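Long-range contacts in uncharacterized protein (Bacteroides fragilis, PDB 3NNG), which is of unknown function but carries a calcium-binding F5/8 type C (discoidin-like) domain, a fold that in many relatives binds carbohydrate or membrane surfaces: residues T80-A84 with T149-E153; C26-A31 with W51-G55. The protein carries 1 engineered substitution. One frame throughout, in Å; residues are numbered along the deposited sequence.

Both contacts are built on neighbouring antiparallel strands of the F5/8 type C domain, and their centres lie about 11 Å apart. Strand 148-159 supplies residues 149-153 of contact 1, and strand 51-54 supplies most of residues 51-55 of contact 2. Between them Thr-53 N probably hydrogen-bonds to Thr-149 O (2.9 Å) and Phe-151 N to Trp-51 O (3.1 Å). Side chains meet here as well: Gln-82 OE1 of contact 1 packs on Phe-52 CE1 of contact 2 at 3.6 Å. Contact 1 holds two calcium ligands, Ala-152 and Glu-153, whereas contact 2 stands further off, the Trp-51 side chain being about 8 Å from the ion.

Contact 1 of 2, residues T80-A84 with T149-E153; sequences TKQSA and TGFAE. With CA (calcium ion), chain C.
The loop 80-84 crosses residues 149-153, where strand 148-159 is interrupted, with the two directions 116° apart, closest where the CA atoms of Gln-82 and Phe-151 come within 3.8 Å of each other. Ala-152 N donates to Lys-81 O at 2.9 Å, while the bond from Thr-80 N to Glu-153 O is weak. Thr-80 gives the largest share of the contact. Its OG1 sits between its own backbone N and carbonyl carbon (chi1 61°), which turns the hydroxyl to the other segment: it donates to Lys-81 O at 2.8 Å and accepts a weak bond from Glu-153 N at 3.0 Å. Lys-81 O thus takes two donors, one from each segment. The CG2 methyl of Thr-80 runs alongside CB of Glu-153. This is the calcium site of the F5/8 type C beta-sandwich: Ala-152 O (2.5 Å) and Glu-153 OE2 (2.6 Å) both bind the ion, and Leu-41 O, Asp-44 OD1, Glu-46 O and Thr-49 O are among the five other atoms bound. Glu-153, bent at chi2, brings OE2 to the metal while OE1 forms a salt bridge with Arg-19. The CB of Ala-152 packs against Lys-81 O and Thr-80 OG1. Further along, the CB of Gln-82 lies over the Gly-150 carbonyl carbon (3.6 Å), and the chain then folds back, so that OE1 accepts from Ala-84 N and NE2 reaches Tyr-85 O. A water bridges the segments, donating to Thr-80 O and Gly-150 O, each at 2.9 Å.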
# COMPACT_ATOMS: atom_id res chain seq x y z
N THR A 80 0.31 -3.12 -7.12
CA THR A 80 0.30 -3.23 -8.58
C THR A 80 0.73 -1.90 -9.20
O THR A 80 1.04 -0.94 -8.48
CB THR A 80 -1.11 -3.56 -9.11
OG1 THR A 80 -2.01 -2.50 -8.74
CG2 THR A 80 -1.63 -4.89 -8.51
N LYS A 81 0.76 -1.84 -10.53
CA LYS A 81 0.83 -0.54 -11.19
C LYS A 81 -0.32 0.34 -10.70
O LYS A 81 -1.31 -0.15 -10.16
CB LYS A 81 0.67 -0.73 -12.71
CG LYS A 81 -0.67 -1.37 -13.09
CD LYS A 81 -0.89 -1.25 -14.60
CE LYS A 81 -2.21 -1.89 -15.01
NZ LYS A 81 -2.45 -1.77 -16.47
N GLN A 82 -0.18 1.65 -10.88
CA GLN A 82 -1.35 2.53 -10.87
C GLN A 82 -1.84 2.58 -12.31
O GLN A 82 -1.06 2.39 -13.25
CB GLN A 82 -1.01 3.94 -10.37
CG GLN A 82 0.19 4.61 -11.05
CD GLN A 82 -0.13 5.15 -12.44
OE1 GLN A 82 -1.23 5.65 -12.68
NE2 GLN A 82 0.83 5.05 -13.35
N SER A 83 -3.13 2.85 -12.50
CA SER A 83 -3.70 2.81 -13.84
C SER A 83 -4.32 4.13 -14.25
O SER A 83 -5.23 4.16 -15.06
CB SER A 83 -4.75 1.69 -13.94
OG SER A 83 -5.75 1.86 -12.95
N ALA A 84 -3.83 5.23 -13.68
CA ALA A 84 -4.35 6.56 -13.98
C ALA A 84 -3.58 7.18 -15.14
O ALA A 84 -4.17 7.79 -16.04
CB ALA A 84 -4.25 7.46 -12.75
N THR A 149 2.55 9.50 -8.01
CA THR A 149 2.52 8.05 -7.99
C THR A 149 1.20 7.55 -7.38
O THR A 149 0.31 8.34 -7.05
CB THR A 149 3.78 7.46 -7.24
OG1 THR A 149 3.89 6.05 -7.47
CG2 THR A 149 3.72 7.72 -5.74
N GLY A 150 1.09 6.23 -7.24
CA GLY A 150 -0.09 5.62 -6.65
C GLY A 150 -0.07 4.13 -6.92
O GLY A 150 0.97 3.60 -7.28
N PHE A 151 -1.21 3.47 -6.75
CA PHE A 151 -1.31 2.05 -7.09
C PHE A 151 -2.76 1.62 -7.16
O PHE A 151 -3.61 2.19 -6.49
CB PHE A 151 -0.48 1.16 -6.15
CG PHE A 151 -0.61 1.53 -4.68
CD1 PHE A 151 0.48 2.02 -3.98
CD2 PHE A 151 -1.81 1.34 -4.00
CE1 PHE A 151 0.38 2.35 -2.63
CE2 PHE A 151 -1.92 1.65 -2.66
CZ PHE A 151 -0.82 2.17 -1.96
N ALA A 152 -3.04 0.62 -7.99
CA ALA A 152 -4.41 0.27 -8.30
C ALA A 152 -4.93 -0.73 -7.29
O ALA A 152 -6.10 -0.73 -6.96
CB ALA A 152 -4.53 -0.28 -9.70
N GLU A 153 -4.03 -1.56 -6.78
CA GLU A 153 -4.41 -2.58 -5.82
C GLU A 153 -3.29 -2.80 -4.84
O GLU A 153 -2.16 -3.08 -5.25
CB GLU A 153 -4.73 -3.88 -6.55
CG GLU A 153 -6.11 -3.87 -7.18
CD GLU A 153 -7.19 -3.76 -6.11
OE1 GLU A 153 -7.20 -4.61 -5.19
OE2 GLU A 153 -8.02 -2.84 -6.18
CA CA C . -8.44 -0.71 -7.69
O HOH W 1 2.31 1.64 -8.86

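Contact 2 of 2, residues C26-A31 with W51-G55; sequences CSNVYA and WFTWG
Tyr-30 and Phe-52 meet as a T-shaped pair: the edge of Phe-52 is turned to the face of Tyr-30, with centroids 5.4 Å apart and planes at 77°. With Trp-54 they form an aromatic cluster where the loop after strand 23-26 crosses strand 51-54 of the F5/8 type C beta-sandwich. The contact is made by CD2 and CE2 of Phe-52, of which CE2 stands above the Tyr-30 plane toward the rim of the ring. Both rings have CG opposite the backbone N (chi1 -176° in Tyr-30), and the pair is held in step by the bond from Tyr-30 N to Phe-52 O, 3.0 Å long. Tyr-37, from helix 34-37, meets the Tyr-30 ring edge-to-face.

The six-membered ring of Trp-54 lies on the opposite side of the Tyr-30 ring plane from Phe-52. It is oblique to Tyr-30, with planes at 43°, and its CZ3 comes 3.4 Å from Val-29 O while CB of Asn-28 sits at the ring edge near CE3. The indole also meets Tyr-148 and packs on Ala-59 of helix 56-59.

Trp-51 takes the other end of the loop. CB of Cys-26 lies 3.2 Å from its NE1, and the Cys-26 sulfur makes an oblique contact with the five-membered ring, 4.3 Å from the centroid. The indole also meets the rings of Phe-151 and Trp-64. Between the two tryptophans, Thr-53 OG1 comes 3.0 Å from Asn-28 O, a weak bond that is not settled, since a second acceptor could take the same proton. A water ties this polar patch together, hydrogen-bonded to Ser-27 OG at 2.7 Å and to Thr-53 OG1, and donating to Trp-54 O.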
# COMPACT_ATOMS: atom_id res chain seq x y z
N CYS A 26 -5.36 8.65 2.78
CA CYS A 26 -4.11 8.97 2.10
C CYS A 26 -3.73 10.42 2.30
O CYS A 26 -4.51 11.21 2.80
CB CYS A 26 -4.22 8.73 0.60
SG CYS A 26 -5.50 9.77 -0.16
N SER A 27 -2.53 10.76 1.86
CA SER A 27 -1.99 12.10 2.01
C SER A 27 -2.81 13.13 1.23
O SER A 27 -3.15 14.18 1.76
CB SER A 27 -0.55 12.10 1.52
OG SER A 27 -0.50 11.57 0.22
N ASN A 28 -3.12 12.80 -0.01
CA ASN A 28 -3.81 13.70 -0.93
C ASN A 28 -4.51 12.85 -1.97
O ASN A 28 -4.10 11.71 -2.21
CB ASN A 28 -2.81 14.63 -1.65
CG ASN A 28 -2.24 15.70 -0.74
OD1 ASN A 28 -1.04 15.71 -0.44
ND2 ASN A 28 -3.10 16.61 -0.28
N VAL A 29 -5.56 13.39 -2.58
CA VAL A 29 -6.19 12.71 -3.71
C VAL A 29 -5.93 13.54 -4.95
O VAL A 29 -6.20 14.74 -4.96
CB VAL A 29 -7.71 12.54 -3.52
CG1 VAL A 29 -8.34 11.96 -4.78
CG2 VAL A 29 -8.01 11.64 -2.31
N TYR A 30 -5.39 12.92 -5.99
CA TYR A 30 -5.07 13.69 -7.19
C TYR A 30 -6.29 14.49 -7.68
O TYR A 30 -7.40 13.97 -7.72
CB TYR A 30 -4.53 12.79 -8.30
CG TYR A 30 -4.09 13.58 -9.52
CD1 TYR A 30 -2.91 14.31 -9.51
CD2 TYR A 30 -4.87 13.60 -10.66
CE1 TYR A 30 -2.52 15.04 -10.62
CE2 TYR A 30 -4.49 14.32 -11.77
CZ TYR A 30 -3.31 15.04 -11.74
OH TYR A 30 -2.92 15.76 -12.85
N ALA A 31 -6.09 15.75 -8.04
CA ALA A 31 -7.15 16.57 -8.61
C ALA A 31 -8.31 16.71 -7.62
O ALA A 31 -9.43 17.07 -8.01
CB ALA A 31 -7.65 15.96 -9.93
N TRP A 51 -5.73 4.44 -6.70
CA TRP A 51 -5.32 5.58 -5.88
C TRP A 51 -4.20 6.29 -6.64
O TRP A 51 -3.30 5.66 -7.19
CB TRP A 51 -4.83 5.12 -4.50
CG TRP A 51 -4.22 6.23 -3.71
CD1 TRP A 51 -4.85 7.37 -3.31
CD2 TRP A 51 -2.87 6.33 -3.23
NE1 TRP A 51 -3.98 8.17 -2.59
CE2 TRP A 51 -2.77 7.56 -2.54
CE3 TRP A 51 -1.75 5.50 -3.32
CZ2 TRP A 51 -1.57 7.98 -1.94
CZ3 TRP A 51 -0.56 5.92 -2.72
CH2 TRP A 51 -0.48 7.14 -2.05
N PHE A 52 -4.24 7.61 -6.67
CA PHE A 52 -3.21 8.36 -7.37
C PHE A 52 -3.06 9.70 -6.67
O PHE A 52 -4.05 10.27 -6.22
CB PHE A 52 -3.55 8.55 -8.85
CG PHE A 52 -2.39 9.02 -9.69
CD1 PHE A 52 -1.38 8.12 -10.06
CD2 PHE A 52 -2.30 10.34 -10.11
CE1 PHE A 52 -0.29 8.55 -10.84
CE2 PHE A 52 -1.21 10.78 -10.90
CZ PHE A 52 -0.21 9.88 -11.26
N THR A 53 -1.83 10.18 -6.56
CA THR A 53 -1.60 11.39 -5.79
C THR A 53 -0.33 12.12 -6.20
O THR A 53 0.41 11.67 -7.08
CB THR A 53 -1.48 11.01 -4.30
OG1 THR A 53 -1.38 12.19 -3.49
CG2 THR A 53 -0.26 10.14 -4.10
N TRP A 54 -0.09 13.25 -5.55
CA TRP A 54 1.17 13.97 -5.66
C TRP A 54 2.26 13.21 -4.91
O TRP A 54 2.00 12.67 -3.83
CB TRP A 54 1.03 15.36 -5.04
CG TRP A 54 0.29 16.32 -5.89
CD1 TRP A 54 0.83 17.12 -6.86
CD2 TRP A 54 -1.11 16.61 -5.86
NE1 TRP A 54 -0.15 17.88 -7.44
CE2 TRP A 54 -1.36 17.59 -6.84
CE3 TRP A 54 -2.18 16.13 -5.10
CZ2 TRP A 54 -2.63 18.11 -7.09
CZ3 TRP A 54 -3.45 16.64 -5.34
CH2 TRP A 54 -3.66 17.62 -6.33
N GLY A 55 3.47 13.19 -5.48
CA GLY A 55 4.63 12.60 -4.84
C GLY A 55 5.18 13.50 -3.76
O GLY A 55 4.67 14.60 -3.57
O HOH W 2 0.47 13.36 -1.56